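Local coordinates for protein PaaA (Enterobacter agglomerans, PDB 5FF5) that takes part in building the bicyclic core of pantocin A by post-translational chemistry, probably through substrate adenylation related to that of ubiquitin-activating E1 enzymes, at residues A[93-98]-A[122-128]; A[146-151]-A[333-337]; A[175-179]-A[190-195]; A[270-275]-A[351-355]. All coordinates share one frame; numbering follows the deposited sequence.

Interaction 1: residues A[93-98]-A[122-128]; sequences FFSKVL and HPFVYQE
F93 and H122 form the compact end of this contact, their rings stacked face to face with centroids 4.0 Å apart and planes inclined by 19°. F93 CG lies anti to its backbone N (chi1 175°), which swings the ring across to the imidazole, while its CE2 reaches F124 CB at 3.6 Å. As N-cap of the following helix, the histidine uses ND1, within the ring plane, to accept from F124 N at 3.0 Å, which fixes the ring's rotation under the phenyl. A second close-packed patch is aliphatic, with L98 CD1 3.7 Å from Q127 CB and V97 CB 3.6 Å from E128 CG. Between them the extended E128 chain brings OE2 to S95 OG in a hydrogen bond whose modelled length is too short to trust. The same OG accepts from V97 N (an ST turn) and from L98 N (an ST motif). Toward solvent the contact slackens: K96 is exposed, and one water bridges K96 N and E128 OE2 by weak bonds. The connection from helix 72-84 to helix 100-105 is laid along the start of helix 123-131, whose Q127 packs on I110 and F113 of helix 107-116 and bonds Q109.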
loop_
_atom_site.group_PDB
_atom_site.type_symbol
_atom_site.label_atom_id
_atom_site.label_comp_id
_atom_site.label_asym_id
_atom_site.label_seq_id
_atom_site.Cartn_x
_atom_site.Cartn_y
_atom_site.Cartn_z
ATOM N N PHE A 93 28.069 -14.918 9.613
ATOM C CA PHE A 93 26.761 -15.300 10.138
ATOM C C PHE A 93 25.832 -15.888 9.095
ATOM O O PHE A 93 25.445 -15.218 8.141
ATOM C CB PHE A 93 26.087 -14.083 10.770
ATOM C CG PHE A 93 24.678 -14.337 11.245
ATOM C CD1 PHE A 93 24.419 -14.548 12.586
ATOM C CD2 PHE A 93 23.608 -14.343 10.355
ATOM C CE1 PHE A 93 23.130 -14.762 13.026
ATOM C CE2 PHE A 93 22.318 -14.571 10.803
ATOM C CZ PHE A 93 22.083 -14.772 12.137
ATOM N N PHE A 94 25.398 -17.119 9.327
ATOM C CA PHE A 94 24.470 -17.757 8.417
ATOM C C PHE A 94 23.194 -18.090 9.162
ATOM O O PHE A 94 23.231 -18.340 10.352
ATOM C CB PHE A 94 25.106 -19.001 7.818
ATOM C CG PHE A 94 26.428 -18.742 7.155
ATOM C CD1 PHE A 94 26.520 -18.631 5.773
ATOM C CD2 PHE A 94 27.583 -18.602 7.913
ATOM C CE1 PHE A 94 27.743 -18.392 5.156
ATOM C CE2 PHE A 94 28.809 -18.357 7.305
ATOM C CZ PHE A 94 28.884 -18.253 5.922
ATOM N N SER A 95 22.056 -18.071 8.483
ATOM C CA SER A 95 20.807 -18.327 9.173
ATOM C C SER A 95 20.477 -19.812 9.145
ATOM O O SER A 95 20.600 -20.459 8.108
ATOM C CB SER A 95 19.674 -17.529 8.545
ATOM O OG SER A 95 18.481 -17.733 9.268
ATOM N N LYS A 96 20.040 -20.349 10.282
ATOM C CA LYS A 96 19.641 -21.750 10.322
ATOM C C LYS A 96 18.134 -21.883 10.180
ATOM O O LYS A 96 17.613 -22.990 10.123
ATOM C CB LYS A 96 20.082 -22.422 11.616
ATOM C CG LYS A 96 21.392 -21.960 12.164
ATOM C CD LYS A 96 21.776 -22.786 13.375
ATOM C CE LYS A 96 23.079 -22.272 13.959
ATOM N NZ LYS A 96 23.508 -23.072 15.137
ATOM N N VAL A 97 17.452 -20.755 10.033
ATOM C CA VAL A 97 15.997 -20.743 9.966
ATOM C C VAL A 97 15.518 -20.516 8.549
ATOM O O VAL A 97 14.672 -21.238 8.046
ATOM C CB VAL A 97 15.414 -19.637 10.880
ATOM C CG1 VAL A 97 13.942 -19.482 10.672
ATOM C CG2 VAL A 97 15.749 -19.899 12.332
ATOM N N LEU A 98 16.095 -19.522 7.894
ATOM C CA LEU A 98 15.667 -19.129 6.564
ATOM C C LEU A 98 16.360 -19.946 5.468
ATOM O O LEU A 98 17.517 -20.350 5.612
ATOM C CB LEU A 98 15.946 -17.639 6.385
ATOM C CG LEU A 98 15.208 -16.770 7.408
ATOM C CD1 LEU A 98 15.755 -15.361 7.461
ATOM C CD2 LEU A 98 13.725 -16.753 7.063
ATOM N N HIS A 122 21.544 -8.981 13.857
ATOM C CA HIS A 122 21.914 -9.241 12.493
ATOM C C HIS A 122 20.618 -9.172 11.722
ATOM O O HIS A 122 19.584 -9.569 12.237
ATOM C CB HIS A 122 22.601 -10.592 12.349
ATOM C CG HIS A 122 23.104 -10.856 10.967
ATOM N ND1 HIS A 122 22.265 -11.109 9.906
ATOM C CD2 HIS A 122 24.360 -10.876 10.465
ATOM C CE1 HIS A 122 22.982 -11.290 8.811
ATOM N NE2 HIS A 122 24.259 -11.156 9.124
ATOM N N PRO A 123 20.661 -8.648 10.495
ATOM C CA PRO A 123 19.466 -8.430 9.676
ATOM C C PRO A 123 18.647 -9.687 9.470
ATOM O O PRO A 123 17.425 -9.608 9.410
ATOM C CB PRO A 123 20.037 -7.948 8.348
ATOM C CG PRO A 123 21.289 -7.287 8.739
ATOM C CD PRO A 123 21.865 -8.154 9.823
ATOM N N PHE A 124 19.307 -10.829 9.390
ATOM C CA PHE A 124 18.588 -12.062 9.192
ATOM C C PHE A 124 17.716 -12.341 10.410
ATOM O O PHE A 124 16.603 -12.851 10.267
ATOM C CB PHE A 124 19.552 -13.221 8.952
ATOM C CG PHE A 124 20.142 -13.251 7.570
ATOM C CD1 PHE A 124 19.711 -12.377 6.595
ATOM C CD2 PHE A 124 21.128 -14.172 7.248
ATOM C CE1 PHE A 124 20.258 -12.418 5.331
ATOM C CE2 PHE A 124 21.670 -14.221 5.987
ATOM C CZ PHE A 124 21.233 -13.340 5.029
ATOM N N VAL A 125 18.195 -11.974 11.598
ATOM C CA VAL A 125 17.465 -12.270 12.813
ATOM C C VAL A 125 16.080 -11.672 12.756
ATOM O O VAL A 125 15.116 -12.331 13.110
ATOM C CB VAL A 125 18.195 -11.763 14.059
ATOM C CG1 VAL A 125 17.225 -11.467 15.152
ATOM C CG2 VAL A 125 19.209 -12.768 14.528
ATOM N N TYR A 126 15.951 -10.470 12.218
ATOM C CA TYR A 126 14.632 -9.846 12.177
ATOM C C TYR A 126 13.641 -10.661 11.354
ATOM O O TYR A 126 12.509 -10.884 11.790
ATOM C CB TYR A 126 14.719 -8.422 11.628
ATOM C CG TYR A 126 15.426 -7.477 12.551
ATOM C CD1 TYR A 126 14.914 -7.193 13.797
ATOM C CD2 TYR A 126 16.613 -6.875 12.182
ATOM C CE1 TYR A 126 15.562 -6.335 14.657
ATOM C CE2 TYR A 126 17.276 -6.008 13.035
ATOM C CZ TYR A 126 16.741 -5.742 14.272
ATOM O OH TYR A 126 17.384 -4.881 15.133
ATOM N N GLN A 127 14.082 -11.121 10.188
ATOM C CA GLN A 127 13.257 -11.918 9.288
ATOM C C GLN A 127 12.907 -13.253 9.937
ATOM O O GLN A 127 11.826 -13.786 9.733
ATOM C CB GLN A 127 13.978 -12.160 7.959
ATOM C CG GLN A 127 13.102 -12.731 6.867
ATOM C CD GLN A 127 11.989 -11.789 6.497
ATOM O OE1 GLN A 127 12.227 -10.613 6.267
ATOM N NE2 GLN A 127 10.765 -12.290 6.446
ATOM N N GLU A 128 13.844 -13.792 10.710
ATOM C CA GLU A 128 13.619 -15.021 11.451
ATOM C C GLU A 128 12.450 -14.839 12.417
ATOM O O GLU A 128 11.606 -15.717 12.563
ATOM C CB GLU A 128 14.886 -15.414 12.204
ATOM C CG GLU A 128 15.917 -16.071 11.334
ATOM C CD GLU A 128 17.176 -16.396 12.094
ATOM O OE1 GLU A 128 17.189 -16.170 13.330
ATOM O OE2 GLU A 128 18.140 -16.887 11.457
HETATM O O HOH W 1 20.301 -18.650 13.327
#

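Interaction 2: residues A[146-151]-A[333-337]; sequences WCALQL and AGIVT
A333 sits at the crossing point, its methyl CB meeting W146 CB at 3.4 Å and C147 SG at 3.9 Å. The thiol, turned anti to its own carbonyl carbon (chi1 -74°), also reaches V336 CG1 at 3.9 Å and so lies against two side chains one helical turn apart. Further along, the extended Q150 chain crosses T337 and lays OE1 beside G334 CA. T337 turns OG1 back to its own helix, bonding A333 O at a modelled length too short to rely on, and leaves CG2 4.0 Å from Q150 CB. The axes of these short segments pass 9.0 Å apart and cross at -50°. Helix 142-153 follows strand 134-138, with a GxGxxG-like pattern running across the turn into its first residues, consistent with the first helix of a Rossmann-type nucleotide fold, and A148 and L151 seat it on I137 of that strand. Helix 326-345 is backed by strand 267-274, where V336 and I335 pack on V270. The W146 indole leads away from A333, held by NE1 bonding R174 O, and packs on W146 of the second subunit, whose side chain also packs on Q150.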
loop_
_atom_site.group_PDB
_atom_site.type_symbol
_atom_site.label_atom_id
_atom_site.label_comp_id
_atom_site.label_asym_id
_atom_site.label_seq_id
_atom_site.Cartn_x
_atom_site.Cartn_y
_atom_site.Cartn_z
ATOM N N TRP A 146 -6.373 -7.879 2.411
ATOM C CA TRP A 146 -5.153 -7.117 2.166
ATOM C C TRP A 146 -4.119 -7.374 3.234
ATOM O O TRP A 146 -2.930 -7.412 2.939
ATOM C CB TRP A 146 -5.459 -5.629 2.075
ATOM C CG TRP A 146 -6.183 -5.270 0.834
ATOM C CD1 TRP A 146 -7.526 -5.306 0.628
ATOM C CD2 TRP A 146 -5.602 -4.822 -0.386
ATOM N NE1 TRP A 146 -7.819 -4.912 -0.650
ATOM C CE2 TRP A 146 -6.652 -4.607 -1.295
ATOM C CE3 TRP A 146 -4.287 -4.566 -0.799
ATOM C CZ2 TRP A 146 -6.439 -4.154 -2.584
ATOM C CZ3 TRP A 146 -4.074 -4.127 -2.083
ATOM C CH2 TRP A 146 -5.146 -3.921 -2.963
ATOM N N CYS A 147 -4.568 -7.555 4.471
ATOM C CA CYS A 147 -3.641 -7.851 5.553
ATOM C C CYS A 147 -2.980 -9.216 5.378
ATOM O O CYS A 147 -1.782 -9.364 5.611
ATOM C CB CYS A 147 -4.330 -7.797 6.909
ATOM S SG CYS A 147 -4.721 -6.153 7.515
ATOM N N ALA A 148 -3.764 -10.221 5.003
ATOM C CA ALA A 148 -3.209 -11.546 4.770
ATOM C C ALA A 148 -2.124 -11.468 3.706
ATOM O O ALA A 148 -1.022 -12.014 3.863
ATOM C CB ALA A 148 -4.297 -12.522 4.352
ATOM N N LEU A 149 -2.454 -10.767 2.626
ATOM C CA LEU A 149 -1.579 -10.678 1.485
ATOM C C LEU A 149 -0.220 -10.121 1.844
ATOM O O LEU A 149 0.792 -10.793 1.659
ATOM C CB LEU A 149 -2.195 -9.812 0.402
ATOM C CG LEU A 149 -1.300 -9.739 -0.834
ATOM C CD1 LEU A 149 -0.848 -11.137 -1.260
ATOM C CD2 LEU A 149 -1.989 -9.015 -1.952
ATOM N N GLN A 150 -0.200 -8.887 2.347
ATOM C CA GLN A 150 1.061 -8.188 2.604
ATOM C C GLN A 150 1.875 -8.885 3.677
ATOM O O GLN A 150 3.108 -8.881 3.620
ATOM C CB GLN A 150 0.801 -6.726 2.990
ATOM C CG GLN A 150 0.341 -5.857 1.830
ATOM C CD GLN A 150 -0.008 -4.445 2.248
ATOM O OE1 GLN A 150 0.493 -3.942 3.249
ATOM N NE2 GLN A 150 -0.865 -3.794 1.473
ATOM N N LEU A 151 1.183 -9.518 4.617
ATOM C CA LEU A 151 1.826 -10.345 5.617
ATOM C C LEU A 151 2.467 -11.577 4.974
ATOM O O LEU A 151 3.596 -11.953 5.305
ATOM C CB LEU A 151 0.812 -10.770 6.671
ATOM C CG LEU A 151 0.431 -9.729 7.720
ATOM C CD1 LEU A 151 -0.916 -10.059 8.376
ATOM C CD2 LEU A 151 1.536 -9.661 8.767
ATOM N N ALA A 333 -4.299 -1.701 5.341
ATOM C CA ALA A 333 -3.510 -2.917 5.536
ATOM C C ALA A 333 -2.003 -2.639 5.585
ATOM O O ALA A 333 -1.253 -3.353 6.263
ATOM C CB ALA A 333 -3.813 -3.912 4.456
ATOM N N GLY A 334 -1.568 -1.614 4.852
ATOM C CA GLY A 334 -0.172 -1.223 4.813
ATOM C C GLY A 334 0.290 -0.559 6.092
ATOM O O GLY A 334 1.414 -0.767 6.529
ATOM N N ILE A 335 -0.551 0.294 6.662
ATOM C CA ILE A 335 -0.288 0.848 7.977
ATOM C C ILE A 335 -0.239 -0.275 9.018
ATOM O O ILE A 335 0.659 -0.326 9.853
ATOM C CB ILE A 335 -1.353 1.859 8.372
ATOM C CG1 ILE A 335 -1.503 2.910 7.285
ATOM C CG2 ILE A 335 -1.028 2.488 9.706
ATOM C CD1 ILE A 335 -2.476 3.995 7.631
ATOM N N VAL A 336 -1.202 -1.190 8.936
ATOM C CA VAL A 336 -1.281 -2.315 9.849
ATOM C C VAL A 336 -0.084 -3.227 9.715
ATOM O O VAL A 336 0.522 -3.629 10.701
ATOM C CB VAL A 336 -2.535 -3.157 9.592
ATOM C CG1 VAL A 336 -2.402 -4.508 10.256
ATOM C CG2 VAL A 336 -3.754 -2.445 10.097
ATOM N N THR A 337 0.248 -3.573 8.481
ATOM C CA THR A 337 1.301 -4.536 8.244
ATOM C C THR A 337 2.645 -3.989 8.711
ATOM O O THR A 337 3.391 -4.687 9.414
ATOM C CB THR A 337 1.364 -4.906 6.770
ATOM O OG1 THR A 337 0.079 -5.383 6.366
ATOM C CG2 THR A 337 2.412 -5.980 6.522
#

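Interaction 3: residues A[175-179]-A[190-195]; sequences QVLYR and AAKDTI
L177 and T194 meet because each turns its branch anti to its own carbonyl carbon: chi1 of -76° sends the leucine's CG toward the helix, and chi1 of -67° sets the threonine's OG1 beside its backbone N and facing the loop. The setting is the Rossmann-like part of the ThiF domain, where the loop after strand 158-162 makes a type I beta turn, Q175 to Y178, and then lies against helix 187-198. T194 OG1 donates to L177 O at 2.6 Å, with a C=O...donor angle of 148° and the hydroxyl somewhat tilted from the carbonyl plane. The carbonyl of the turn's third residue is thereby tied to a helix side chain within a buried interface. Just beside the bond, L177 CD2 touches T194 CG2 at 3.6 Å, and it also lies 4.1 Å from I195 CG1. The other branch, CD1, settles on A191 CB at 4.0 Å, so the leucine is wedged between successive turns of the helix.

Y178 extends the contact toward A190, at the N-terminal end of segment 190-195. Its CD1 comes obliquely to A190 CB at 4.0 Å, and A191 N lies near the ring plane beyond CE1. The ring thus rests against both alanine methyls, with CE1 4.2 Å from A191 CB. Outward, L177 packs on A148 of helix 142-153, A191 on L161 and I195 on L159 of strand 158-162, so the contact lies beside that helix and that strand. At the far end of the ring, Y178 OH is hydrogen-bonded to M140 O, the carbonyl between G139 and G141 of the glycine-rich pattern.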
loop_
_atom_site.group_PDB
_atom_site.type_symbol
_atom_site.label_atom_id
_atom_site.label_comp_id
_atom_site.label_asym_id
_atom_site.label_seq_id
_atom_site.Cartn_x
_atom_site.Cartn_y
_atom_site.Cartn_z
ATOM N N GLN A 175 -11.662 -7.142 -2.466
ATOM C CA GLN A 175 -11.029 -8.212 -1.713
ATOM C C GLN A 175 -9.991 -8.891 -2.605
ATOM O O GLN A 175 -10.347 -9.718 -3.447
ATOM C CB GLN A 175 -12.099 -9.189 -1.231
ATOM C CG GLN A 175 -13.385 -8.481 -0.739
ATOM C CD GLN A 175 -14.289 -9.370 0.104
ATOM O OE1 GLN A 175 -13.952 -10.516 0.400
ATOM N NE2 GLN A 175 -15.440 -8.837 0.500
ATOM N N VAL A 176 -8.712 -8.568 -2.383
ATOM C CA VAL A 176 -7.600 -8.835 -3.327
ATOM C C VAL A 176 -7.103 -10.277 -3.469
ATOM O O VAL A 176 -6.430 -10.596 -4.453
ATOM C CB VAL A 176 -6.360 -7.972 -2.965
ATOM C CG1 VAL A 176 -5.727 -8.426 -1.643
ATOM C CG2 VAL A 176 -5.337 -7.999 -4.090
ATOM N N LEU A 177 -7.405 -11.131 -2.488
ATOM C CA LEU A 177 -6.973 -12.533 -2.503
ATOM C C LEU A 177 -7.854 -13.385 -3.411
ATOM O O LEU A 177 -7.563 -14.567 -3.635
ATOM C CB LEU A 177 -6.997 -13.112 -1.091
ATOM C CG LEU A 177 -5.874 -12.705 -0.164
ATOM C CD1 LEU A 177 -5.961 -13.459 1.129
ATOM C CD2 LEU A 177 -4.570 -13.025 -0.852
ATOM N N TYR A 178 -8.927 -12.774 -3.924
ATOM C CA TYR A 178 -9.915 -13.484 -4.723
ATOM C C TYR A 178 -9.941 -12.945 -6.145
ATOM O O TYR A 178 -10.190 -11.763 -6.365
ATOM C CB TYR A 178 -11.317 -13.360 -4.103
ATOM C CG TYR A 178 -11.370 -13.533 -2.606
ATOM C CD1 TYR A 178 -10.686 -14.550 -1.978
ATOM C CD2 TYR A 178 -12.109 -12.663 -1.819
ATOM C CE1 TYR A 178 -10.730 -14.693 -0.603
ATOM C CE2 TYR A 178 -12.164 -12.800 -0.439
ATOM C CZ TYR A 178 -11.472 -13.817 0.166
ATOM O OH TYR A 178 -11.519 -13.962 1.542
ATOM N N ARG A 179 -9.734 -13.836 -7.108
ATOM C CA ARG A 179 -9.751 -13.476 -8.517
ATOM C C ARG A 179 -11.021 -13.994 -9.156
ATOM O O ARG A 179 -11.743 -14.763 -8.537
ATOM C CB ARG A 179 -8.525 -14.037 -9.235
ATOM C CG ARG A 179 -7.200 -13.394 -8.815
ATOM C CD ARG A 179 -6.118 -14.459 -8.654
ATOM N NE ARG A 179 -4.782 -13.936 -8.935
ATOM C CZ ARG A 179 -4.067 -14.228 -10.017
ATOM N NH1 ARG A 179 -4.548 -15.031 -10.957
ATOM N NH2 ARG A 179 -2.871 -13.694 -10.161
ATOM N N ALA A 190 -10.134 -20.189 -1.222
ATOM C CA ALA A 190 -9.639 -19.395 -2.319
ATOM C C ALA A 190 -8.417 -18.648 -1.812
ATOM O O ALA A 190 -7.383 -18.606 -2.486
ATOM C CB ALA A 190 -10.691 -18.444 -2.821
ATOM N N ALA A 191 -8.524 -18.146 -0.582
ATOM C CA ALA A 191 -7.464 -17.368 0.055
ATOM C C ALA A 191 -6.164 -18.143 0.131
ATOM O O ALA A 191 -5.105 -17.637 -0.231
ATOM C CB ALA A 191 -7.885 -16.933 1.437
ATOM N N LYS A 192 -6.248 -19.375 0.607
ATOM C CA LYS A 192 -5.077 -20.221 0.746
ATOM C C LYS A 192 -4.396 -20.468 -0.614
ATOM O O LYS A 192 -3.178 -20.362 -0.715
ATOM C CB LYS A 192 -5.472 -21.540 1.417
ATOM C CG LYS A 192 -4.319 -22.429 1.791
ATOM C CD LYS A 192 -4.805 -23.695 2.448
ATOM C CE LYS A 192 -3.637 -24.530 2.947
ATOM N NZ LYS A 192 -4.052 -25.778 3.665
ATOM N N ASP A 193 -5.173 -20.766 -1.655
ATOM C CA ASP A 193 -4.626 -20.979 -3.005
ATOM C C ASP A 193 -3.816 -19.775 -3.476
ATOM O O ASP A 193 -2.716 -19.918 -4.025
ATOM C CB ASP A 193 -5.745 -21.272 -4.008
ATOM C CG ASP A 193 -6.409 -22.641 -3.787
ATOM O OD1 ASP A 193 -5.744 -23.526 -3.185
ATOM O OD2 ASP A 193 -7.593 -22.819 -4.204
ATOM N N THR A 194 -4.370 -18.587 -3.251
ATOM C CA THR A 194 -3.736 -17.351 -3.686
ATOM C C THR A 194 -2.473 -17.059 -2.885
ATOM O O THR A 194 -1.439 -16.707 -3.448
ATOM C CB THR A 194 -4.690 -16.145 -3.551
ATOM O OG1 THR A 194 -5.778 -16.274 -4.470
ATOM C CG2 THR A 194 -3.958 -14.856 -3.856
ATOM N N ILE A 195 -2.557 -17.193 -1.569
ATOM C CA ILE A 195 -1.420 -16.893 -0.722
ATOM C C ILE A 195 -0.253 -17.761 -1.107
ATOM O O ILE A 195 0.886 -17.321 -1.116
ATOM C CB ILE A 195 -1.741 -17.085 0.750
ATOM C CG1 ILE A 195 -2.567 -15.900 1.232
ATOM C CG2 ILE A 195 -0.468 -17.180 1.554
ATOM C CD1 ILE A 195 -2.795 -15.878 2.699
#

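Interaction 4: residues A[270-275]-A[351-355]; sequences VGPIYL and HLVGK
The flat peptide carbonyl of L352 is engaged on both faces: I273 N approaches from one and K355 N from the other. The bond from I273 N to L352 O, 3.1 Å long, is nearly straight at hydrogen (168°), yet its donor stands 51° out of the carbonyl plane, above it and not on a lone pair. K355 N lies 2.9 Å from L352 O and closes the type II beta turn running from L352 to K355, with G354 at the position of positive phi. The cis peptide between G271 and P272 is the other notable flat group, and it leads into P272 CA, whose hydrogen makes a CA-H...O contact with K355 O.

A weaker bond from G354 N to I273 O at 3.3 Å completes a single bridge between I273 and V353. Around this backbone core the aliphatic groups meet mostly at right angles. V270 and L352 pack together, although the exact placement of the leucine is doubtful, and I273 CD1 lies 3.9 Å from L352 CB. With CG1 of V353 anti to its backbone N (chi1 171°), that methyl meets L275 CD2 at 3.6 Å.

The turn delivers the chain into strand 355-360, antiparallel neighbour of strand 267-274 in the mixed sheet, with V270 and F357 already paired through their backbones. Helix 326-345 covers the contact, Q339 OE1 bonding L352 N, and F364 of the second subunit packs on L352. The contact therefore rests on backbone amides and aliphatic packing, and the buried L352 carbonyl is satisfied twice over.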
loop_
_atom_site.group_PDB
_atom_site.type_symbol
_atom_site.label_atom_id
_atom_site.label_comp_id
_atom_site.label_asym_id
_atom_site.label_seq_id
_atom_site.Cartn_x
_atom_site.Cartn_y
_atom_site.Cartn_z
ATOM N N VAL A 270 -6.434 3.126 12.349
ATOM C CA VAL A 270 -5.682 1.900 12.569
ATOM C C VAL A 270 -5.043 1.804 13.954
ATOM O O VAL A 270 -4.344 2.717 14.400
ATOM C CB VAL A 270 -4.613 1.685 11.485
ATOM C CG1 VAL A 270 -3.725 0.504 11.843
ATOM C CG2 VAL A 270 -5.275 1.445 10.151
ATOM N N GLY A 271 -5.342 0.717 14.660
ATOM C CA GLY A 271 -4.888 0.560 16.023
ATOM C C GLY A 271 -6.000 0.946 16.957
ATOM O O GLY A 271 -7.097 1.304 16.513
ATOM N N PRO A 272 -5.713 0.922 18.259
ATOM C CA PRO A 272 -4.381 0.722 18.838
ATOM C C PRO A 272 -3.865 -0.705 18.786
ATOM O O PRO A 272 -4.644 -1.630 18.572
ATOM C CB PRO A 272 -4.578 1.150 20.291
ATOM C CG PRO A 272 -5.992 0.822 20.573
ATOM C CD PRO A 272 -6.745 1.081 19.299
ATOM N N ILE A 273 -2.556 -0.865 18.970
ATOM C CA ILE A 273 -1.974 -2.177 19.212
ATOM C C ILE A 273 -1.947 -2.429 20.705
ATOM O O ILE A 273 -1.516 -1.564 21.464
ATOM C CB ILE A 273 -0.542 -2.290 18.705
ATOM C CG1 ILE A 273 -0.474 -2.036 17.202
ATOM C CG2 ILE A 273 0.044 -3.653 19.080
ATOM C CD1 ILE A 273 0.941 -1.778 16.711
ATOM N N TYR A 274 -2.356 -3.630 21.119
ATOM C CA TYR A 274 -2.276 -4.032 22.520
ATOM C C TYR A 274 -1.171 -5.068 22.701
ATOM O O TYR A 274 -1.234 -6.164 22.165
ATOM C CB TYR A 274 -3.602 -4.606 22.999
ATOM C CG TYR A 274 -4.795 -3.684 22.920
ATOM C CD1 TYR A 274 -5.169 -2.897 24.000
ATOM C CD2 TYR A 274 -5.564 -3.627 21.777
ATOM C CE1 TYR A 274 -6.263 -2.068 23.938
ATOM C CE2 TYR A 274 -6.673 -2.812 21.705
ATOM C CZ TYR A 274 -7.020 -2.028 22.786
ATOM O OH TYR A 274 -8.135 -1.210 22.693
ATOM N N LEU A 275 -0.126 -4.715 23.422
ATOM C CA LEU A 275 0.984 -5.634 23.549
ATOM C C LEU A 275 0.645 -6.824 24.421
ATOM O O LEU A 275 1.157 -7.921 24.200
ATOM C CB LEU A 275 2.201 -4.895 24.084
ATOM C CG LEU A 275 3.069 -4.216 23.025
ATOM C CD1 LEU A 275 2.357 -4.068 21.681
ATOM C CD2 LEU A 275 3.564 -2.880 23.564
ATOM N N HIS A 351 4.604 3.259 16.377
ATOM C CA HIS A 351 3.809 4.336 16.911
ATOM C C HIS A 351 2.522 3.862 17.598
ATOM O O HIS A 351 2.227 4.268 18.730
ATOM C CB HIS A 351 3.450 5.299 15.802
ATOM C CG HIS A 351 3.176 6.679 16.286
ATOM N ND1 HIS A 351 4.042 7.360 17.114
ATOM C CD2 HIS A 351 2.121 7.498 16.081
ATOM C CE1 HIS A 351 3.538 8.551 17.386
ATOM N NE2 HIS A 351 2.372 8.656 16.775
ATOM N N LEU A 352 1.774 2.991 16.922
ATOM C CA LEU A 352 0.378 2.722 17.281
ATOM C C LEU A 352 0.110 2.013 18.609
ATOM O O LEU A 352 -1.049 1.832 18.986
ATOM C CB LEU A 352 -0.269 1.902 16.171
ATOM C CG LEU A 352 -1.143 2.758 15.271
ATOM C CD1 LEU A 352 -0.385 4.018 14.952
ATOM C CD2 LEU A 352 -1.512 2.004 14.004
ATOM N N VAL A 353 1.154 1.653 19.347
ATOM C CA VAL A 353 0.938 1.043 20.653
ATOM C C VAL A 353 0.184 2.037 21.528
ATOM O O VAL A 353 0.679 3.116 21.846
ATOM C CB VAL A 353 2.248 0.634 21.330
ATOM C CG1 VAL A 353 1.974 0.226 22.757
ATOM C CG2 VAL A 353 2.896 -0.516 20.574
ATOM N N GLY A 354 -1.044 1.688 21.878
ATOM C CA GLY A 354 -1.842 2.549 22.718
ATOM C C GLY A 354 -2.403 3.773 22.021
ATOM O O GLY A 354 -3.012 4.614 22.686
ATOM N N LYS A 355 -2.220 3.890 20.704
ATOM C CA LYS A 355 -2.781 5.032 19.964
ATOM C C LYS A 355 -3.647 4.670 18.739
ATOM O O LYS A 355 -3.470 3.628 18.119
ATOM C CB LYS A 355 -1.658 5.961 19.516
ATOM C CG LYS A 355 -0.804 6.514 20.630
ATOM C CD LYS A 355 0.166 7.558 20.087
ATOM C CE LYS A 355 1.123 7.994 21.174
ATOM N NZ LYS A 355 2.019 6.879 21.583
#

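Overall arrangement
Interactions 2, 3 and 4 belong to the ThiF-type core, built around one mixed sheet. Interaction 2 is central: its helix 142-153 touches interaction 3, 14 Å away between centres, through A148 on L177, and its helix 326-345 touches interaction 4, 15 Å away between centres, through V336 on V270. Along the chain, interaction 3 is nested within the loop that interaction 2 closes, whereas interactions 2 and 4 alternate their segments. Interactions 3 and 4, centres about 28 Å apart, do not meet, but all three reach the second subunit, which ties the core's packing to the dimer interface. Interaction 1 comes first, its centre about 22 Å from that of interaction 2, where the chain after helix 72-84 meets helix 123-131.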